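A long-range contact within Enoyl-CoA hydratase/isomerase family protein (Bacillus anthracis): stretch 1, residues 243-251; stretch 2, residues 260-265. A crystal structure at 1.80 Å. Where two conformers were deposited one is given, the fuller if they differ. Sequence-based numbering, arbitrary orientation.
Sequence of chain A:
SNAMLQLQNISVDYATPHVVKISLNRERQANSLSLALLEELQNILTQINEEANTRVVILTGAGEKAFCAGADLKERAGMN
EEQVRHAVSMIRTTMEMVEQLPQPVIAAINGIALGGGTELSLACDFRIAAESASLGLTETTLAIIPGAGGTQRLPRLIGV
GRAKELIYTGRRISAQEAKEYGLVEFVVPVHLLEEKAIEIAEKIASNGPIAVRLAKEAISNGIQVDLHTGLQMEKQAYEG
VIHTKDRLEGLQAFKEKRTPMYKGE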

# COMPACT_ATOMS: atom_id res chain seq x y z
N HIS A 243 19.16 -26.49 2.92
CA HIS A 243 19.73 -27.76 3.43
C HIS A 243 18.65 -28.77 3.87
O HIS A 243 18.98 -29.87 4.31
N THR A 244 17.38 -28.43 3.70
CA THR A 244 16.29 -29.29 4.16
C THR A 244 16.04 -30.49 3.27
O THR A 244 16.34 -30.46 2.08
N LYS A 245 15.53 -31.56 3.87
CA LYS A 245 15.16 -32.76 3.13
C LYS A 245 13.93 -32.44 2.28
O LYS A 245 13.79 -32.96 1.18
N ASP A 246 13.05 -31.58 2.78
CA ASP A 246 11.86 -31.18 2.00
C ASP A 246 12.26 -30.55 0.66
O ASP A 246 11.63 -30.82 -0.36
N ARG A 247 13.31 -29.72 0.64
CA ARG A 247 13.75 -29.13 -0.64
C ARG A 247 14.14 -30.21 -1.63
O ARG A 247 13.83 -30.11 -2.82
N LEU A 248 14.81 -31.25 -1.14
CA LEU A 248 15.23 -32.36 -1.98
C LEU A 248 14.01 -33.12 -2.53
O LEU A 248 13.98 -33.50 -3.70
N GLU A 249 13.01 -33.35 -1.67
CA GLU A 249 11.75 -33.99 -2.08
C GLU A 249 11.06 -33.16 -3.16
O GLU A 249 10.45 -33.72 -4.07
N GLY A 250 11.13 -31.83 -3.04
CA GLY A 250 10.53 -30.92 -4.01
C GLY A 250 11.16 -31.11 -5.38
O GLY A 250 10.46 -31.23 -6.39
N LEU A 251 12.49 -31.19 -5.40
CA LEU A 251 13.24 -31.38 -6.62
C LEU A 251 12.92 -32.73 -7.26
O LEU A 251 12.62 -32.79 -8.44
N PRO A 260 4.61 -33.75 -4.32
CA PRO A 260 5.60 -33.91 -3.26
C PRO A 260 4.92 -34.19 -1.91
O PRO A 260 3.79 -33.77 -1.69
N MSE A 261 5.60 -34.94 -1.06
CA MSE A 261 5.10 -35.27 0.28
C MSE A 261 6.06 -34.69 1.30
O MSE A 261 7.01 -35.36 1.74
N TYR A 262 5.81 -33.45 1.68
CA TYR A 262 6.68 -32.76 2.61
C TYR A 262 6.42 -33.20 4.04
O TYR A 262 5.29 -33.55 4.40
N LYS A 263 7.48 -33.21 4.85
CA LYS A 263 7.39 -33.70 6.22
C LYS A 263 7.91 -32.73 7.29
O LYS A 263 7.95 -33.08 8.47
N GLY A 264 8.30 -31.52 6.90
CA GLY A 264 8.81 -30.54 7.85
C GLY A 264 10.21 -30.88 8.34
O GLY A 264 10.50 -30.82 9.54
N GLU A 265 11.06 -31.30 7.41
CA GLU A 265 12.44 -31.70 7.69
C GLU A 265 13.31 -31.33 6.51
O GLU A 265 14.54 -31.49 6.53
OXT GLU A 265 12.76 -30.90 5.49

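The C-terminal tail of the chain, which has no regular secondary structure, folds back along the start of a helix, and the contact between them is largely polar. H243 stays clear of the tail. T244 occupies the N-cap position: its p rotamer brings OG1 to 3.2 Å from R247 N, from which it accepts a capping hydrogen bond, while its CB lies 3.5 Å from the terminal carboxylate oxygen OXT of E265.

That carboxylate meets backbone amides at the start of the helix. K245 N donates to E265 O and D246 N to E265 OXT, each over 2.8 Å. The K245 side chain points toward the tail in an m rotamer and is then fully extended, as is E265 beyond its p chi1. The aliphatic chain of K245 packs against the end of E265, with K245 CD 3.7 Å from the carboxylate carbon CD of E265. The charged groups do not pair: K245 NZ is 4.3 Å from E265 OE2, too long for a salt bridge.

D246 is the buried polar centre of the contact. Its CA-to-CB bond points toward the tail, and the m rotamer presents the carboxylate to successive backbone amides. OD1 accepts from K263 N at 2.8 Å, in a nearly linear bond, and OD2 accepts from G264 N at 2.8 Å, with a weak bond from E265 N to D246 OD2 at 3.4 Å. G264 has positive phi, a conformation that favours glycine. A water extends the network, donating from its O to D246 OD1 at 2.9 Å and to E265 OE1 at 3.2 Å. Within this network D246 OD2 and E265 OXT, two like-charged oxygens, lie 3.6 Å apart.

R247 points away from the tail, and L248 lies sideways without touching it. One turn beyond D246, E249 again points toward the tail. Its t, p rotamer carries OE2 to 2.8 Å from M261 N, which donates a hydrogen bond to it; the same oxygen is 3.5 Å from P260 CA, and CG packs 4.2 Å from P260 CB. The selenomethionine side chain of M261 starts sideways, and its end leads away from the helix.

The absence of a side chain at G250 leaves room for Y262. In its m rotamer, the tyrosine places its ring edge near D246 O, 3.2 Å from CE1, and brings OH to 3.3 Å from G250 CA. A CB on G250 would clash with this hydroxyl, which is hydrogen-bonded elsewhere in the structure.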

# COMPACT_ATOMS: atom_id res chain seq x y z
CB HIS A 243 20.67 -27.47 4.61
CG HIS A 243 21.40 -28.68 5.12
ND1 HIS A 243 20.81 -29.62 5.96
CD2 HIS A 243 22.68 -29.09 4.95
CE1 HIS A 243 21.69 -30.56 6.26
NE2 HIS A 243 22.84 -30.26 5.66
CB THR A 244 14.96 -28.49 4.32
OG1 THR A 244 14.53 -27.98 3.05
CG2 THR A 244 15.13 -27.34 5.30
CB LYS A 245 14.88 -33.93 4.08
CG LYS A 245 16.08 -34.38 4.89
CD LYS A 245 15.81 -35.70 5.61
CE LYS A 245 17.04 -36.14 6.42
NZ LYS A 245 16.82 -37.44 7.14
CB ASP A 246 10.93 -30.25 2.80
CG ASP A 246 10.00 -31.00 3.77
OD1 ASP A 246 9.88 -32.24 3.68
OD2 ASP A 246 9.36 -30.30 4.61
CB ARG A 247 14.94 -28.18 -0.43
CG ARG A 247 15.53 -27.67 -1.72
CD ARG A 247 16.69 -26.74 -1.46
NE ARG A 247 17.42 -26.42 -2.68
CZ ARG A 247 18.40 -27.16 -3.20
NH1 ARG A 247 18.99 -26.76 -4.32
NH2 ARG A 247 18.78 -28.29 -2.62
CB LEU A 248 16.16 -33.30 -1.20
CG LEU A 248 17.44 -32.60 -0.71
CD1 LEU A 248 18.26 -33.52 0.18
CD2 LEU A 248 18.26 -32.10 -1.91
CB GLU A 249 10.81 -34.17 -0.86
CG GLU A 249 9.35 -34.52 -1.18
CD GLU A 249 9.12 -35.90 -1.77
OE1 GLU A 249 10.09 -36.67 -1.96
OE2 GLU A 249 7.94 -36.24 -2.03
CB LEU A 251 14.74 -31.27 -6.35
CG LEU A 251 15.24 -29.90 -5.89
CD1 LEU A 251 16.67 -29.96 -5.35
CD2 LEU A 251 15.12 -28.88 -7.02
CB PRO A 260 6.34 -32.57 -3.27
CG PRO A 260 5.32 -31.57 -3.76
CD PRO A 260 4.44 -32.34 -4.72
CB MSE A 261 4.93 -36.78 0.46
CG MSE A 261 3.61 -37.31 -0.05
SE MSE A 261 3.49 -39.26 0.03
CE MSE A 261 4.54 -39.59 1.65
CB TYR A 262 6.57 -31.25 2.42
CG TYR A 262 6.89 -30.80 1.01
CD1 TYR A 262 8.14 -31.03 0.46
CD2 TYR A 262 5.97 -30.10 0.25
CE1 TYR A 262 8.46 -30.61 -0.81
CE2 TYR A 262 6.27 -29.65 -1.02
CZ TYR A 262 7.52 -29.91 -1.55
OH TYR A 262 7.83 -29.50 -2.83
CB LYS A 263 8.15 -35.03 6.30
CG LYS A 263 7.70 -36.04 5.21
CD LYS A 263 8.46 -37.34 5.23
CE LYS A 263 8.04 -38.23 4.04
NZ LYS A 263 6.60 -38.63 4.06
CB GLU A 265 12.52 -33.21 7.91
CG GLU A 265 12.00 -34.02 6.72
CD GLU A 265 12.28 -35.51 6.82
OE1 GLU A 265 11.98 -36.23 5.84
OE2 GLU A 265 12.82 -35.95 7.86
O HOH W 1 11.35 -34.64 3.10